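Local structure of amino acid ABC transporter, binding protein (Thermus thermophilus, 3VV5) at residues L88-N92 / Q93-D97; I126-K130 / G131-T135; L175-L179 / A180-D184. The protein serves as the solute-binding component of an ABC transporter and binds the lysine analogue (S)-2-aminoethyl-L-cysteine, which it probably delivers for uptake. One frame throughout, in Å; residues are numbered along the deposited sequence.

Contact 1. Residues L88-N92 / Q93-D97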
loop_
_atom_site.group_PDB
_atom_site.type_symbol
_atom_site.label_atom_id
_atom_site.label_comp_id
_atom_site.label_asym_id
_atom_site.label_seq_id
_atom_site.Cartn_x
_atom_site.Cartn_y
_atom_site.Cartn_z
ATOM N N LEU A 88 -0.463 10.713 4.834
ATOM C CA LEU A 88 0.817 11.419 4.949
ATOM C C LEU A 88 0.648 12.786 5.620
ATOM O O LEU A 88 1.468 13.187 6.450
ATOM C CB LEU A 88 1.529 11.537 3.601
ATOM C CG LEU A 88 1.876 10.197 2.926
ATOM C CD1 LEU A 88 2.668 10.447 1.648
ATOM C CD2 LEU A 88 2.612 9.241 3.892
ATOM N N ILE A 89 -0.439 13.475 5.287
ATOM C CA ILE A 89 -0.750 14.758 5.920
ATOM C C ILE A 89 -0.951 14.600 7.422
ATOM O O ILE A 89 -0.337 15.319 8.213
ATOM C CB ILE A 89 -1.940 15.464 5.220
ATOM C CG1 ILE A 89 -1.493 15.829 3.799
ATOM C CG2 ILE A 89 -2.366 16.724 5.991
ATOM C CD1 ILE A 89 -2.596 16.297 2.871
ATOM N N GLN A 90 -1.772 13.637 7.828
ATOM C CA GLN A 90 -2.013 13.441 9.250
ATOM C C GLN A 90 -0.764 12.978 10.017
ATOM O O GLN A 90 -0.630 13.280 11.192
ATOM C CB GLN A 90 -3.183 12.493 9.514
ATOM C CG GLN A 90 -4.547 13.100 9.126
ATOM C CD GLN A 90 -5.664 12.773 10.125
ATOM O OE1 GLN A 90 -6.581 13.564 10.325
ATOM N NE2 GLN A 90 -5.581 11.628 10.751
ATOM N N LEU A 91 0.117 12.241 9.344
ATOM C CA LEU A 91 1.381 11.802 9.926
ATOM C C LEU A 91 2.219 13.026 10.289
ATOM O O LEU A 91 2.741 13.122 11.401
ATOM C CB LEU A 91 2.145 10.923 8.916
ATOM C CG LEU A 91 3.617 10.568 9.184
ATOM C CD1 LEU A 91 3.749 9.797 10.516
ATOM C CD2 LEU A 91 4.201 9.771 8.030
ATOM N N ASN A 92 2.312 13.957 9.341
ATOM C CA ASN A 92 3.032 15.210 9.547
ATOM C C ASN A 92 2.435 16.130 10.602
ATOM O O ASN A 92 3.118 17.017 11.103
ATOM C CB ASN A 92 3.223 15.957 8.225
ATOM C CG ASN A 92 4.477 15.522 7.477
ATOM O OD1 ASN A 92 5.537 15.301 8.075
ATOM N ND2 ASN A 92 4.365 15.403 6.159
ATOM N N GLN A 93 1.154 15.925 10.923
ATOM C CA GLN A 93 0.484 16.663 11.988
ATOM C C GLN A 93 0.647 15.958 13.330
ATOM O O GLN A 93 0.269 16.497 14.371
ATOM C CB GLN A 93 -1.006 16.828 11.662
ATOM C CG GLN A 93 -1.242 17.657 10.423
ATOM C CD GLN A 93 -2.708 17.804 10.103
ATOM O OE1 GLN A 93 -3.482 16.860 10.255
ATOM N NE2 GLN A 93 -3.100 18.993 9.643
ATOM N N GLY A 94 1.199 14.750 13.304
ATOM C CA GLY A 94 1.488 14.026 14.536
ATOM C C GLY A 94 0.359 13.154 15.069
ATOM O O GLY A 94 0.394 12.742 16.216
ATOM N N ARG A 95 -0.642 12.883 14.237
ATOM C CA ARG A 95 -1.770 12.004 14.597
ATOM C C ARG A 95 -1.305 10.564 14.855
ATOM O O ARG A 95 -1.837 9.869 15.729
ATOM C CB ARG A 95 -2.868 12.062 13.510
ATOM C CG ARG A 95 -4.033 11.060 13.692
ATOM C CD ARG A 95 -5.077 11.556 14.671
ATOM N NE ARG A 95 -6.168 10.606 14.947
ATOM C CZ ARG A 95 -7.260 10.447 14.197
ATOM N NH1 ARG A 95 -7.418 11.137 13.078
ATOM N NH2 ARG A 95 -8.197 9.576 14.560
ATOM N N PHE A 96 -0.311 10.115 14.098
ATOM C CA PHE A 96 0.307 8.811 14.339
ATOM C C PHE A 96 1.820 9.002 14.305
ATOM O O PHE A 96 2.311 10.021 13.800
ATOM C CB PHE A 96 -0.077 7.747 13.292
ATOM C CG PHE A 96 -1.120 8.175 12.279
ATOM C CD1 PHE A 96 -2.469 7.961 12.513
ATOM C CD2 PHE A 96 -0.736 8.707 11.051
ATOM C CE1 PHE A 96 -3.434 8.303 11.551
ATOM C CE2 PHE A 96 -1.695 9.057 10.091
ATOM C CZ PHE A 96 -3.036 8.860 10.342
ATOM N N ASP A 97 2.561 8.021 14.811
ATOM C CA ASP A 97 4.028 8.088 14.826
ATOM C C ASP A 97 4.642 7.623 13.511
ATOM O O ASP A 97 5.641 8.187 13.035
ATOM C CB ASP A 97 4.582 7.263 15.990
ATOM C CG ASP A 97 4.054 7.727 17.308
ATOM O OD1 ASP A 97 4.175 8.943 17.586
ATOM O OD2 ASP A 97 3.504 6.896 18.059
HETATM O O HOH W 1 4.374 12.043 13.723
#
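Gln90 and Leu91, in the last turn of helix 87-92, meet Phe96 as the chain folds back. Phe96 CZ lies 3.7 Å from Gln90 CB. Phe96 CE2 is 3.7 Å from Leu91 N, so the ring touches the helix backbone as well as the Gln90 side chain; the approach is oblique. The first torsion of Phe96 is unusual, with CG almost eclipsing the backbone N (chi1 -6°), and this turns the ring back against the last turn of the helix. The CB of Arg95 sits over the centre of one ring face, 4.2 Å above the plane. Ile80 of strand 76-81 also touches the ring. Leu91 sends its CG anti to the backbone N (chi1 168°). This carries CD1 forward along the departing chain, where it lies 3.5 Å from Asp97 O and against the Phe96 carbonyl. Arg95 runs beside Gln90, both pointing the same way. The chain of Arg95 bends at chi2, and its side chain also meets Phe24 and Gln82. Gln93 lies on the helix end, its CG 3.3 Å from Ile89 O. Backbone bonds hold the turn. Arg95 N donates to Gln90 O at 3.1 Å. Gly94 N donates to Leu91 O at 2.9 Å. One water donates one hydrogen to Leu91 O and the other to Phe96 O, joining helix end and loop. Asn92 is held from outside, by the Ala112 carbonyl and Lys223 N, and Asp97 pairs with Arg27. Gly94 has positive phi, where a side chain would press on the carbonyl of Gln93. Glycine at this position, with the two bonds back into the last turn, makes a Schellman motif, the classic C-terminal helix cap, here leading into strand 98-100.

Contact 2. Residues I126-K130 / G131-T135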
loop_
_atom_site.group_PDB
_atom_site.type_symbol
_atom_site.label_atom_id
_atom_site.label_comp_id
_atom_site.label_asym_id
_atom_site.label_seq_id
_atom_site.Cartn_x
_atom_site.Cartn_y
_atom_site.Cartn_z
ATOM N N ILE A 126 -2.294 -3.174 -15.314
ATOM C CA ILE A 126 -3.552 -2.972 -15.996
ATOM C C ILE A 126 -4.372 -4.213 -15.743
ATOM O O ILE A 126 -3.893 -5.320 -15.941
ATOM C CB ILE A 126 -3.328 -2.781 -17.517
ATOM C CG1 ILE A 126 -2.842 -1.357 -17.785
ATOM C CG2 ILE A 126 -4.611 -3.111 -18.327
ATOM C CD1 ILE A 126 -2.376 -1.111 -19.200
ATOM N N VAL A 127 -5.595 -4.040 -15.254
ATOM C CA VAL A 127 -6.521 -5.165 -15.232
ATOM C C VAL A 127 -7.852 -4.811 -15.884
ATOM O O VAL A 127 -8.439 -3.752 -15.629
ATOM C CB VAL A 127 -6.583 -5.949 -13.842
ATOM C CG1 VAL A 127 -5.845 -5.221 -12.686
ATOM C CG2 VAL A 127 -7.948 -6.459 -13.487
ATOM N N SER A 128 -8.292 -5.700 -16.766
ATOM C CA SER A 128 -9.520 -5.463 -17.518
ATOM C C SER A 128 -10.390 -6.698 -17.483
ATOM O O SER A 128 -10.022 -7.717 -16.897
ATOM C CB SER A 128 -9.199 -5.107 -18.985
ATOM O OG SER A 128 -8.262 -4.038 -19.078
ATOM N N ARG A 129 -11.554 -6.608 -18.115
ATOM C CA ARG A 129 -12.351 -7.804 -18.338
ATOM C C ARG A 129 -11.640 -8.574 -19.450
ATOM O O ARG A 129 -10.849 -7.988 -20.189
ATOM C CB ARG A 129 -13.812 -7.451 -18.686
ATOM C CG ARG A 129 -14.554 -6.729 -17.539
ATOM C CD ARG A 129 -16.019 -6.393 -17.874
ATOM N NE ARG A 129 -16.131 -5.439 -18.979
ATOM C CZ ARG A 129 -15.876 -4.132 -18.881
ATOM N NH1 ARG A 129 -15.489 -3.589 -17.727
ATOM N NH2 ARG A 129 -16.010 -3.355 -19.941
ATOM N N LYS A 130 -11.879 -9.875 -19.556
ATOM C CA LYS A 130 -11.283 -10.643 -20.652
ATOM C C LYS A 130 -11.663 -10.037 -22.008
ATOM O O LYS A 130 -12.816 -9.661 -22.223
ATOM C CB LYS A 130 -11.662 -12.115 -20.524
ATOM C CG LYS A 130 -10.598 -12.889 -19.771
ATOM C CD LYS A 130 -11.142 -14.098 -19.077
ATOM C CE LYS A 130 -10.008 -14.988 -18.632
ATOM N NZ LYS A 130 -9.028 -14.268 -17.759
ATOM N N GLY A 131 -10.680 -9.875 -22.900
ATOM C CA GLY A 131 -10.917 -9.156 -24.173
ATOM C C GLY A 131 -10.743 -7.654 -24.062
ATOM O O GLY A 131 -10.863 -6.918 -25.055
ATOM N N GLY A 132 -10.466 -7.187 -22.845
ATOM C CA GLY A 132 -10.310 -5.764 -22.590
ATOM C C GLY A 132 -8.865 -5.347 -22.809
ATOM O O GLY A 132 -8.051 -6.151 -23.250
ATOM N N PRO A 133 -8.540 -4.085 -22.500
ATOM C CA PRO A 133 -7.212 -3.540 -22.746
ATOM C C PRO A 133 -6.114 -4.286 -21.996
ATOM O O PRO A 133 -6.287 -4.641 -20.820
ATOM C CB PRO A 133 -7.331 -2.106 -22.244
ATOM C CG PRO A 133 -8.777 -1.791 -22.389
ATOM C CD PRO A 133 -9.476 -3.048 -22.025
ATOM N N ARG A 134 -5.004 -4.536 -22.686
ATOM C CA ARG A 134 -3.853 -5.184 -22.077
ATOM C C ARG A 134 -2.657 -4.274 -21.835
ATOM O O ARG A 134 -1.883 -4.531 -20.919
ATOM C CB ARG A 134 -3.391 -6.383 -22.905
ATOM C CG ARG A 134 -4.399 -7.527 -22.938
ATOM C CD ARG A 134 -4.117 -8.416 -24.152
ATOM N NE ARG A 134 -2.923 -9.233 -23.955
ATOM C CZ ARG A 134 -2.290 -9.886 -24.925
ATOM N NH1 ARG A 134 -2.709 -9.815 -26.181
ATOM N NH2 ARG A 134 -1.223 -10.613 -24.631
ATOM N N THR A 135 -2.494 -3.243 -22.656
ATOM C CA THR A 135 -1.314 -2.388 -22.582
ATOM C C THR A 135 -1.694 -0.919 -22.428
ATOM O O THR A 135 -2.849 -0.550 -22.630
ATOM C CB THR A 135 -0.481 -2.494 -23.862
ATOM O OG1 THR A 135 -1.311 -2.116 -24.968
ATOM C CG2 THR A 135 0.040 -3.912 -24.057
#
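Arg129 and Gly132 close a type II beta turn, with Gly132 N donating to Arg129 O at 2.8 Å, and residues 131-135 run back at 162° to residues 126-130, nearly antiparallel. Gly131 takes the positive phi of the turn, where a side chain would collide with Lys130 O. Gly132 is also confined, because a CB there would run into Ser128 CB and Arg129 O. Ser128, on the strand just before the turn, bonds across to Pro133 beyond it. Its OG is anti to the carbonyl carbon (chi1 -53°) and donates to Pro133 O at 2.7 Å. The hydroxyl lies in the carbonyl plane, on a lone pair. Pro133 CD packs 3.3 Å from the same OG. Ile126 continues the contact further along the strand. Its CG2 rests 3.4 Å from Pro133 O, and its CD1 meets the Thr135 carbonyl group. Ser128 OG is also hydrogen-bonded to Thr185, and Lys130 NZ to the carbonyls of Glu203 and Leu206. Strand 120-129 pairs antiparallel with both 185-189 and 206-222. The loop packs Pro133 on Thr185 and Leu139, while Ile126 of the strand touches Thr185 and Val212.

Contact 3. Residues L175-L179 / A180-D184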
loop_
_atom_site.group_PDB
_atom_site.type_symbol
_atom_site.label_atom_id
_atom_site.label_comp_id
_atom_site.label_asym_id
_atom_site.label_seq_id
_atom_site.Cartn_x
_atom_site.Cartn_y
_atom_site.Cartn_z
ATOM N N LEU A 175 -12.604 -1.877 -8.526
ATOM C CA LEU A 175 -12.808 -3.258 -8.979
ATOM C C LEU A 175 -14.291 -3.548 -9.232
ATOM O O LEU A 175 -14.645 -4.171 -10.247
ATOM C CB LEU A 175 -12.225 -4.268 -7.982
ATOM C CG LEU A 175 -12.692 -5.721 -8.077
ATOM C CD1 LEU A 175 -12.252 -6.405 -9.410
ATOM C CD2 LEU A 175 -12.196 -6.498 -6.851
ATOM N N GLN A 176 -15.151 -3.098 -8.318
ATOM C CA GLN A 176 -16.581 -3.289 -8.498
ATOM C C GLN A 176 -17.050 -2.649 -9.817
ATOM O O GLN A 176 -17.827 -3.256 -10.541
ATOM C CB GLN A 176 -17.371 -2.745 -7.303
ATOM C CG GLN A 176 -18.897 -2.742 -7.474
ATOM C CD GLN A 176 -19.511 -4.092 -7.850
ATOM O OE1 GLN A 176 -19.193 -5.134 -7.262
ATOM N NE2 GLN A 176 -20.413 -4.074 -8.834
ATOM N N ASP A 177 -16.562 -1.444 -10.126
ATOM C CA ASP A 177 -16.991 -0.764 -11.364
ATOM C C ASP A 177 -16.453 -1.399 -12.645
ATOM O O ASP A 177 -17.101 -1.348 -13.694
ATOM C CB ASP A 177 -16.708 0.734 -11.309
ATOM C CG ASP A 177 -17.875 1.513 -10.736
ATOM O OD1 ASP A 177 -18.856 0.871 -10.305
ATOM O OD2 ASP A 177 -17.825 2.759 -10.727
ATOM N N LEU A 178 -15.278 -2.017 -12.551
ATOM C CA LEU A 178 -14.746 -2.837 -13.644
ATOM C C LEU A 178 -15.639 -4.061 -13.881
ATOM O O LEU A 178 -15.964 -4.398 -15.025
ATOM C CB LEU A 178 -13.301 -3.265 -13.366
ATOM C CG LEU A 178 -12.650 -4.253 -14.338
ATOM C CD1 LEU A 178 -12.403 -3.585 -15.694
ATOM C CD2 LEU A 178 -11.367 -4.833 -13.741
ATOM N N LEU A 179 -16.058 -4.708 -12.800
ATOM C CA LEU A 179 -16.909 -5.890 -12.909
ATOM C C LEU A 179 -18.283 -5.495 -13.452
ATOM O O LEU A 179 -18.919 -6.251 -14.184
ATOM C CB LEU A 179 -17.022 -6.602 -11.549
ATOM C CG LEU A 179 -15.796 -7.335 -10.980
ATOM C CD1 LEU A 179 -16.021 -7.743 -9.511
ATOM C CD2 LEU A 179 -15.437 -8.538 -11.819
ATOM N N ALA A 180 -18.702 -4.283 -13.116
ATOM C CA ALA A 180 -19.990 -3.747 -13.511
ATOM C C ALA A 180 -19.991 -3.260 -14.965
ATOM O O ALA A 180 -21.058 -3.077 -15.557
ATOM C CB ALA A 180 -20.390 -2.631 -12.580
ATOM N N GLY A 181 -18.801 -3.050 -15.527
ATOM C CA GLY A 181 -18.657 -2.580 -16.898
ATOM C C GLY A 181 -18.739 -1.073 -17.003
ATOM O O GLY A 181 -18.903 -0.535 -18.101
ATOM N N ARG A 182 -18.612 -0.383 -15.868
ATOM C CA ARG A 182 -18.665 1.080 -15.854
ATOM C C ARG A 182 -17.292 1.722 -16.086
ATOM O O ARG A 182 -17.182 2.921 -16.373
ATOM C CB ARG A 182 -19.354 1.590 -14.585
ATOM C CG ARG A 182 -20.537 0.699 -14.162
ATOM C CD ARG A 182 -21.827 1.471 -13.932
ATOM N NE ARG A 182 -21.811 2.239 -12.685
ATOM C CZ ARG A 182 -22.310 1.817 -11.523
ATOM N NH1 ARG A 182 -22.876 0.610 -11.416
ATOM N NH2 ARG A 182 -22.243 2.611 -10.460
ATOM N N ILE A 183 -16.240 0.912 -15.993
ATOM C CA ILE A 183 -14.929 1.336 -16.476
ATOM C C ILE A 183 -14.363 0.196 -17.309
ATOM O O ILE A 183 -14.776 -0.959 -17.160
ATOM C CB ILE A 183 -13.963 1.696 -15.326
ATOM C CG1 ILE A 183 -13.724 0.480 -14.417
ATOM C CG2 ILE A 183 -14.496 2.883 -14.488
ATOM C CD1 ILE A 183 -12.683 0.732 -13.342
ATOM N N ASP A 184 -13.422 0.520 -18.185
ATOM C CA ASP A 184 -12.789 -0.478 -19.048
ATOM C C ASP A 184 -11.611 -1.176 -18.381
ATOM O O ASP A 184 -11.282 -2.321 -18.711
ATOM C CB ASP A 184 -12.271 0.190 -20.319
ATOM C CG ASP A 184 -13.387 0.626 -21.248
ATOM O OD1 ASP A 184 -14.102 -0.261 -21.774
ATOM O OD2 ASP A 184 -13.530 1.845 -21.463
#
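Asp177 OD1 sits over one face of the Arg182 guanidinium, 3.7 Å above the plane and over its centre. The carboxylate and guanidinium planes are 53° apart. The nearest nitrogen, NH2, is 3.8 Å from Asp177 OD1. This is a long salt bridge in which charges attract but no N-H points at the oxygen. The other carboxylate oxygen, OD2, is hydrogen-bonded to Tyr168. Arg182 reaches over Asp177 because its chain bends twice, at chi2 and chi3. In the backbone, Arg182 N donates to Asp177 O at 2.8 Å. Gly181 N donates to Leu178 O at 3.2 Å. With positive phi at Gly181, these two bonds form a Schellman motif at the end of helix 171-180. Ile183 N adds a weak bond to Asp177 O. Ile183 turns its CG1 between the backbone N and the carbonyl carbon (chi1 61°). That brings CG1 to 3.5 Å from Leu178 N and 3.9 Å from Leu178 CB. Leu178 CD1 extends past it to Asp184 O, at 3.5 Å. Arg166 and Tyr168 of strand 164-168 also touch Ile183. An alanine in place of Ile183 lacks CG1 and CD1, and the gap beside Leu178 would probably leave that side chain less firmly packed. The chemistry divides in two: backbone bonds and buried aliphatic packing fix the turn, while the Asp177-Arg182 pair is likely to add only a weak, poorly directed attraction on the more exposed side.

Overall arrangement
All three contacts are local turns that follow one another along the chain; none nests in or crosses another. Contact 1 comes first and closes the passage from helix 87-92 to strand 98-100. Contact 2 ends strand 120-129 and starts the loop toward strand 143-147. Contact 3 turns helix 171-180 into strand 185-189. Contact 1 lies apart, its centre about 37 Å from that of contact 2 and about 33 Å from that of contact 3, consistent with the two lobes of a solute-binding protein. Contacts 2 and 3 touch. Arg129 NH1 reaches Ile183 O (2.8 Å) and Leu178 O (2.9 Å) through probable hydrogen bonds, tying the strand end to the helix cap.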